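Local coordinates for protein putative DsbA oxidoreductase SCO1869 (Streptomyces coelicolor A3, PDB 3GL5) that is a probable DsbA-type thiol-disulfide oxidoreductase built on a thioredoxin-like domain, at residues A[6-11]-A[173-178]; A[18-23]-A[38-43]. All blocks are in the same frame, centred on the assembly; numbering follows the deposited sequence.

Contact 1. Residues A[6-11]-A[173-178]; sequences EIWSDI and EREAAQ
Over one face of the Trp8 indole sits the methyl group of Ala176, while the edge of the benzo ring, near its plane, meets the aliphatic part of Glu175. The contact lays helix 166-178 against strand 3-9, a central strand of the four-stranded mixed sheet in the thioredoxin-like fold. Ala176 CB lies 3.6 Å from the centroid of the five-membered ring and 24° off its normal, a CH-pi contact displaced toward the rim; its nearest ring atom is Trp8 NE1, at 3.3 Å. At the edge, Glu175 CG approaches Trp8 CZ2 to 3.6 Å, and the planes of indole and carboxylate are turned 36° against each other. With CG of Trp8 anti to its own carbonyl carbon (chi1 -84°), the indole extends from the strand to the helix. Its NE1 is spent on the carbonyl oxygen of Asp172, one residue ahead of 173-178, so the buried N-H has a partner and the ring is tied to the helix it packs on. With an alanine here in place of Trp8, the methyl of Ala176 would probably face a gap and the Asp172 carbonyl would lose its indole donor. The carboxylate of Glu175 turns to other partners: the chain bends at chi2, and OE2 forms a salt bridge with Arg191 and accepts a hydrogen bond from the backbone N of His2 of the second subunit. Arg191 also pairs with Glu6, which probably eases the like charges of Glu6 OE2 and Glu175 OE2, 5.8 Å apart.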
# COMPACT_ATOMS: atom_id res chain seq x y z
N GLU A 6 7.47 -7.01 -0.56
CA GLU A 6 6.48 -7.44 0.45
C GLU A 6 7.05 -8.54 1.35
O GLU A 6 7.71 -9.48 0.88
CB GLU A 6 5.23 -7.95 -0.22
CG GLU A 6 4.65 -6.98 -1.25
CD GLU A 6 3.70 -7.64 -2.19
OE1 GLU A 6 4.13 -8.15 -3.23
OE2 GLU A 6 2.50 -7.69 -1.84
N ILE A 7 6.80 -8.41 2.64
CA ILE A 7 7.40 -9.34 3.60
C ILE A 7 6.30 -9.97 4.45
O ILE A 7 5.73 -9.30 5.33
CB ILE A 7 8.38 -8.62 4.56
CG1 ILE A 7 9.40 -7.80 3.77
CG2 ILE A 7 9.00 -9.61 5.54
CD1 ILE A 7 10.42 -7.07 4.69
N TRP A 8 6.02 -11.24 4.21
CA TRP A 8 5.06 -11.98 5.07
C TRP A 8 5.74 -12.49 6.32
O TRP A 8 6.81 -13.05 6.23
CB TRP A 8 4.46 -13.15 4.30
CG TRP A 8 3.32 -12.76 3.46
CD1 TRP A 8 1.99 -12.88 3.80
CD2 TRP A 8 3.35 -12.19 2.15
NE1 TRP A 8 1.20 -12.43 2.76
CE2 TRP A 8 2.01 -12.00 1.74
CE3 TRP A 8 4.39 -11.81 1.27
CZ2 TRP A 8 1.67 -11.45 0.49
CZ3 TRP A 8 4.05 -11.28 0.03
CH2 TRP A 8 2.72 -11.08 -0.34
N SER A 9 5.13 -12.30 7.49
CA SER A 9 5.73 -12.83 8.73
C SER A 9 4.66 -12.98 9.80
O SER A 9 3.55 -12.39 9.68
CB SER A 9 6.83 -11.90 9.30
OG SER A 9 8.07 -12.06 8.63
N ASP A 10 4.99 -13.76 10.84
CA ASP A 10 4.16 -13.88 12.03
C ASP A 10 4.96 -13.35 13.19
O ASP A 10 6.19 -13.40 13.16
CB ASP A 10 3.85 -15.35 12.32
CG ASP A 10 2.59 -15.54 13.10
OD1 ASP A 10 2.05 -14.57 13.69
OD2 ASP A 10 2.12 -16.69 13.16
N ILE A 11 4.29 -12.83 14.21
CA ILE A 11 4.99 -12.43 15.46
C ILE A 11 5.64 -13.63 16.25
O ILE A 11 6.69 -13.47 16.91
CB ILE A 11 4.01 -11.63 16.38
CG1 ILE A 11 3.43 -10.39 15.65
CG2 ILE A 11 4.71 -11.21 17.67
CD1 ILE A 11 4.47 -9.35 15.16
N GLU A 173 -3.16 -13.35 4.09
CA GLU A 173 -2.85 -14.79 4.20
C GLU A 173 -3.19 -15.50 2.91
O GLU A 173 -2.46 -16.33 2.46
CB GLU A 173 -3.58 -15.42 5.39
CG GLU A 173 -3.04 -14.91 6.68
CD GLU A 173 -3.89 -15.28 7.91
OE1 GLU A 173 -5.08 -15.68 7.77
OE2 GLU A 173 -3.34 -15.19 9.04
N ARG A 174 -4.32 -15.15 2.35
CA ARG A 174 -4.74 -15.66 1.05
C ARG A 174 -3.67 -15.43 -0.03
O ARG A 174 -3.27 -16.35 -0.73
CB ARG A 174 -6.08 -15.03 0.66
CG ARG A 174 -6.54 -15.42 -0.70
CD ARG A 174 -7.77 -14.68 -1.08
NE ARG A 174 -7.52 -13.33 -1.60
CZ ARG A 174 -8.08 -12.21 -1.12
NH1 ARG A 174 -8.91 -12.26 -0.08
NH2 ARG A 174 -7.84 -11.03 -1.69
N GLU A 175 -3.21 -14.19 -0.16
CA GLU A 175 -2.16 -13.78 -1.12
C GLU A 175 -0.85 -14.60 -0.97
O GLU A 175 -0.28 -15.09 -1.96
CB GLU A 175 -1.93 -12.28 -0.93
CG GLU A 175 -0.99 -11.61 -1.90
CD GLU A 175 -1.67 -11.23 -3.18
OE1 GLU A 175 -2.77 -10.62 -3.11
OE2 GLU A 175 -1.10 -11.53 -4.25
N ALA A 176 -0.41 -14.82 0.28
CA ALA A 176 0.76 -15.66 0.56
C ALA A 176 0.56 -17.08 0.06
O ALA A 176 1.46 -17.70 -0.54
CB ALA A 176 1.01 -15.68 2.07
N ALA A 177 -0.61 -17.63 0.36
CA ALA A 177 -0.98 -18.97 -0.10
C ALA A 177 -0.98 -19.02 -1.65
O ALA A 177 -0.43 -19.94 -2.23
CB ALA A 177 -2.35 -19.45 0.52
N GLN A 178 -1.53 -18.00 -2.30
CA GLN A 178 -1.50 -17.94 -3.77
C GLN A 178 -0.08 -17.82 -4.31
O GLN A 178 0.21 -18.36 -5.38
CB GLN A 178 -2.33 -16.75 -4.27
CG GLN A 178 -3.82 -17.04 -4.32
CD GLN A 178 -4.68 -15.80 -4.46
OE1 GLN A 178 -4.18 -14.74 -4.80
NE2 GLN A 178 -5.99 -15.93 -4.22

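Contact 2. Residues A[18-23]-A[38-43]; sequences VGKARF and VVHRSF
Lys20 and His40 cross at about a right angle, the lysine chain coming from the helix and the imidazole from the strand. They touch through carbon, Lys20 CD to His40 CE1 at 4.0 Å, with the methylene set obliquely to the ring. Lys20 leaves the helix with CG anti to the backbone N (chi1 176°), the torsion that extends its methylenes across to the imidazole, and then bends at chi3 and chi4. NZ thus ends 4.8 Å from His40 NE2, too far for a bond between them, and is instead gripped by three carboxylates: it forms salt bridges with Glu24 of its own helix and with Glu117 and Asp121 of helix 116-128. Leu120 of helix 116-128 packs on both Lys20 and His40. Helix 14-28 is the crossover of a beta-alpha-beta unit, linking the parallel neighbours 3-9 and 36-42, and here it rests on the second of those strands. One turn along the helix, Phe23 and Val38 run past each other in opposite directions. Val38 CG2 lies at the edge of the phenyl ring, near its plane, 3.9 Å from Phe23 CE2, so a single methyl meets the rim of the ring and not its face. The two side chains also reach strand 3-9, Phe23 against Val5 and Val38 against Ile7.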
# COMPACT_ATOMS: atom_id res chain seq x y z
N VAL A 18 14.52 -12.20 13.29
CA VAL A 18 15.92 -12.14 12.83
C VAL A 18 16.00 -11.74 11.34
O VAL A 18 16.80 -10.86 10.98
CB VAL A 18 16.73 -13.47 13.14
CG1 VAL A 18 18.18 -13.33 12.77
CG2 VAL A 18 16.67 -13.79 14.64
N GLY A 19 15.16 -12.36 10.50
CA GLY A 19 15.16 -12.05 9.06
C GLY A 19 14.76 -10.63 8.68
O GLY A 19 15.19 -10.08 7.62
N LYS A 20 13.93 -10.00 9.50
CA LYS A 20 13.57 -8.63 9.23
C LYS A 20 14.84 -7.74 9.33
O LYS A 20 15.10 -6.90 8.47
CB LYS A 20 12.50 -8.12 10.19
CG LYS A 20 12.19 -6.60 9.94
CD LYS A 20 10.84 -6.23 10.47
CE LYS A 20 10.97 -5.47 11.71
NZ LYS A 20 11.39 -4.07 11.35
N ALA A 21 15.62 -7.97 10.38
CA ALA A 21 16.83 -7.18 10.63
C ALA A 21 17.87 -7.44 9.55
O ALA A 21 18.56 -6.50 9.08
CB ALA A 21 17.39 -7.49 12.00
N ARG A 22 17.97 -8.70 9.13
CA ARG A 22 18.92 -9.06 8.07
C ARG A 22 18.57 -8.38 6.74
O ARG A 22 19.45 -7.87 6.04
CB ARG A 22 19.02 -10.59 7.91
CG ARG A 22 20.10 -11.15 8.72
CD ARG A 22 20.14 -12.65 8.70
NE ARG A 22 20.84 -13.17 9.87
CZ ARG A 22 20.92 -14.47 10.17
NH1 ARG A 22 20.33 -15.37 9.40
NH2 ARG A 22 21.56 -14.88 11.24
N PHE A 23 17.28 -8.36 6.41
CA PHE A 23 16.80 -7.70 5.23
C PHE A 23 17.08 -6.21 5.28
O PHE A 23 17.45 -5.61 4.26
CB PHE A 23 15.30 -7.89 5.04
CG PHE A 23 14.76 -7.06 3.92
CD1 PHE A 23 15.00 -7.42 2.60
CD2 PHE A 23 14.12 -5.85 4.19
CE1 PHE A 23 14.56 -6.63 1.57
CE2 PHE A 23 13.68 -5.04 3.16
CZ PHE A 23 13.87 -5.43 1.85
N VAL A 38 8.85 -1.02 1.14
CA VAL A 38 8.69 -2.24 1.93
C VAL A 38 7.28 -2.26 2.52
O VAL A 38 6.86 -1.29 3.16
CB VAL A 38 9.73 -2.29 3.06
CG1 VAL A 38 9.54 -3.55 3.93
CG2 VAL A 38 11.13 -2.23 2.49
N VAL A 39 6.54 -3.34 2.28
CA VAL A 39 5.18 -3.46 2.77
C VAL A 39 5.14 -4.74 3.61
O VAL A 39 5.57 -5.81 3.14
CB VAL A 39 4.16 -3.54 1.59
CG1 VAL A 39 2.71 -3.89 2.11
CG2 VAL A 39 4.13 -2.25 0.81
N HIS A 40 4.67 -4.62 4.85
CA HIS A 40 4.53 -5.78 5.73
C HIS A 40 3.15 -6.39 5.60
O HIS A 40 2.16 -5.65 5.39
CB HIS A 40 4.85 -5.45 7.19
CG HIS A 40 6.26 -5.05 7.39
ND1 HIS A 40 7.30 -5.93 7.19
CD2 HIS A 40 6.83 -3.85 7.70
CE1 HIS A 40 8.45 -5.30 7.40
NE2 HIS A 40 8.19 -4.04 7.72
N ARG A 41 3.10 -7.71 5.72
CA ARG A 41 1.95 -8.55 5.36
C ARG A 41 1.76 -9.60 6.44
O ARG A 41 2.73 -10.12 6.98
CB ARG A 41 2.27 -9.30 4.09
CG ARG A 41 2.40 -8.43 2.89
CD ARG A 41 1.04 -8.23 2.41
NE ARG A 41 1.07 -7.69 1.09
CZ ARG A 41 0.04 -7.75 0.26
NH1 ARG A 41 -1.11 -8.36 0.62
NH2 ARG A 41 0.17 -7.20 -0.93
N SER A 42 0.50 -9.90 6.77
CA SER A 42 0.18 -10.83 7.84
C SER A 42 0.37 -12.28 7.41
O SER A 42 -0.01 -12.65 6.31
CB SER A 42 -1.29 -10.71 8.21
OG SER A 42 -1.59 -9.41 8.66
N PHE A 43 0.88 -13.10 8.32
CA PHE A 43 0.86 -14.53 8.13
C PHE A 43 0.72 -15.17 9.49
O PHE A 43 1.38 -14.74 10.42
CB PHE A 43 2.18 -14.97 7.47
CG PHE A 43 2.20 -16.43 7.01
CD1 PHE A 43 1.97 -16.75 5.68
CD2 PHE A 43 2.52 -17.47 7.91
CE1 PHE A 43 2.01 -18.10 5.22
CE2 PHE A 43 2.58 -18.82 7.49
CZ PHE A 43 2.31 -19.14 6.14

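Strands 3-9 and 36-42 are parallel neighbours in one sheet, and they join the two contacts, whose centres lie about 10 Å apart. Backbone pairing ties them, with Ile7 N probably bonded to Val39 O at 2.9 Å, and so does a salt bridge from Arg41 NH2 to Glu6 OE2 at 2.5 Å. Further along, Trp8 CD1 packs against Ser42 O at 3.2 Å. In the chain, contact 2 is nested within the long loop that contact 1 closes. The disulfide-bonded Cys13-Cys16 pair, a CxxC consistent with the redox site of thioredoxin-fold oxidoreductases, lies at the start of the helix carrying Lys20; Trp8 and Lys20 come near these cysteines without touching them.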